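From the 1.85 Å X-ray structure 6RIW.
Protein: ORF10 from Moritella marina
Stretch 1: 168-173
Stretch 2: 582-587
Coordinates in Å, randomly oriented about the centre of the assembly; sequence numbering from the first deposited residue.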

# COMPACT_ATOMS: atom_id res chain seq x y z
N ASN A 168 7.57 -10.01 8.49
CA ASN A 168 7.99 -8.62 8.34
C ASN A 168 8.16 -8.20 6.88
O ASN A 168 8.27 -7.00 6.61
CB ASN A 168 9.29 -8.41 9.11
CG ASN A 168 9.04 -8.35 10.62
OD1 ASN A 168 8.32 -7.48 11.09
ND2 ASN A 168 9.60 -9.31 11.36
N ALA A 169 8.16 -9.12 5.93
CA ALA A 169 8.20 -8.69 4.53
C ALA A 169 6.80 -8.45 3.94
O ALA A 169 6.70 -7.97 2.80
CB ALA A 169 8.93 -9.74 3.69
N LEU A 170 5.74 -8.78 4.68
CA LEU A 170 4.37 -8.59 4.21
C LEU A 170 3.94 -7.18 4.63
O LEU A 170 3.16 -6.97 5.56
CB LEU A 170 3.44 -9.66 4.77
CG LEU A 170 3.88 -11.13 4.54
CD1 LEU A 170 2.93 -12.09 5.24
CD2 LEU A 170 3.93 -11.44 3.05
N VAL A 171 4.50 -6.21 3.92
CA VAL A 171 4.48 -4.84 4.44
C VAL A 171 3.13 -4.17 4.19
O VAL A 171 2.57 -3.51 5.08
CB VAL A 171 5.65 -4.05 3.83
CG1 VAL A 171 5.43 -2.56 4.01
CG2 VAL A 171 6.99 -4.48 4.48
N ALA A 172 2.57 -4.31 2.99
CA ALA A 172 1.43 -3.47 2.61
C ALA A 172 0.12 -3.91 3.28
O ALA A 172 -0.54 -3.12 3.97
CB ALA A 172 1.28 -3.44 1.09
N GLY A 173 -0.27 -5.17 3.11
CA GLY A 173 -1.61 -5.58 3.51
C GLY A 173 -1.70 -6.32 4.84
O GLY A 173 -2.63 -6.11 5.61
N MET A 582 -2.39 -4.98 -4.94
CA MET A 582 -0.95 -5.15 -5.02
C MET A 582 -0.41 -5.34 -3.61
O MET A 582 -1.13 -5.16 -2.63
CB MET A 582 -0.29 -3.94 -5.71
CG MET A 582 -0.68 -2.58 -5.07
SD MET A 582 0.22 -2.19 -3.53
CE MET A 582 1.76 -1.51 -4.24
N GLY A 583 0.84 -5.79 -3.54
CA GLY A 583 1.66 -5.65 -2.36
C GLY A 583 2.94 -4.94 -2.77
O GLY A 583 3.12 -4.56 -3.93
N MET A 584 3.83 -4.74 -1.80
CA MET A 584 5.01 -3.95 -2.15
C MET A 584 5.87 -4.68 -3.18
O MET A 584 5.92 -5.92 -3.22
CB MET A 584 5.84 -3.58 -0.90
CG MET A 584 6.55 -4.71 -0.18
SD MET A 584 7.99 -4.09 0.81
CE MET A 584 9.00 -3.44 -0.44
N GLU A 585 6.48 -3.91 -4.06
CA GLU A 585 7.52 -4.43 -4.94
C GLU A 585 8.72 -4.74 -4.07
O GLU A 585 9.40 -3.82 -3.60
CB GLU A 585 7.86 -3.40 -6.01
CG GLU A 585 9.01 -3.80 -6.94
CD GLU A 585 8.83 -5.20 -7.52
OE1 GLU A 585 8.09 -5.34 -8.53
OE2 GLU A 585 9.44 -6.16 -6.97
N LEU A 586 8.97 -6.02 -3.82
CA LEU A 586 10.08 -6.40 -2.97
C LEU A 586 11.43 -5.99 -3.56
O LEU A 586 12.40 -5.85 -2.79
CB LEU A 586 10.03 -7.90 -2.73
CG LEU A 586 8.77 -8.40 -1.98
CD1 LEU A 586 8.74 -9.94 -1.98
CD2 LEU A 586 8.73 -7.87 -0.54
N GLU A 587 11.52 -5.80 -4.89
CA GLU A 587 12.77 -5.32 -5.48
C GLU A 587 13.12 -3.90 -5.04
O GLU A 587 14.26 -3.46 -5.27
CB GLU A 587 12.73 -5.39 -7.02
CG GLU A 587 12.67 -6.83 -7.53
CD GLU A 587 12.78 -6.93 -9.06
OE1 GLU A 587 12.64 -5.89 -9.75
OE2 GLU A 587 13.00 -8.04 -9.56
O HOH W 1 3.47 -6.04 0.69

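The two stretches share no direct hydrogen bond, yet a single water ties their backbones together by accepting from both sides. The water O lies 3.0 Å from Ala172 N and 2.8 Å from Met584 N, and it accepts a hydrogen bond from each. Two amide donors that face the same gap cannot satisfy each other, because an amide nitrogen's lone pair is delocalised into its carbonyl and it is a poor acceptor; a water oxygen between them serves both. The link joins segments of one chain that lie more than 400 residues apart in sequence.

Around this bridge the contact is small and without polar bonds of its own, with 202 Å² buried over both sides. The touching parts run in roughly opposed directions, at 144° end to end, and they do not keep an even spacing. The CA atoms of Ala172 and Gly583 are 5.4 Å apart, whereas those of Ala169 and Leu586 are separated by 8.1 Å, so the backbones diverge toward the Ala169 end.

At the narrow end, the CA-to-CB bond of Ala172 points toward the second stretch, and its methyl meets main chain: Ala172 CB is 4.1 Å from Gly583 CA and also 4.1 Å from Met584 N. Gly583 has no side chain, and an ideal CB built on it would lie 4.6 Å from Ala172 CB, so the position alone does not imply a clash with that methyl. The close approach here is one of a small side chain against backbone.

Where the gap widens, longer side chains span it. Met584, whose CA-to-CB bond points toward the first stretch, has more area covered across the contact than any other residue, 55 Å². Its chi angles of 68° (p), 157° (t) and -63° (m) place its sulfur beside Val171, with Met584 SD 3.8 Å from Val171 CB. The CA-to-CB bond of Val171 also points toward the second stretch, with chi1 at 163° (t), and this pair is the apolar side-chain contact between the stretches.

Leu586 reaches across differently. Its CA-to-CB bond points sideways, but the end of the side chain comes nearer, bringing Leu586 CD2 to 3.9 Å from Ala169 O. This is packing against a carbonyl oxygen, since a methyl carbon is no conventional donor. The same oxygen accepts a weak backbone hydrogen bond within its own stretch, from Val171 N to Ala169 O at 3.0 Å. Leu170, between these two residues, directs its CA-to-CB bond away, and its side chain comes no nearer than 7.0 Å to the second stretch.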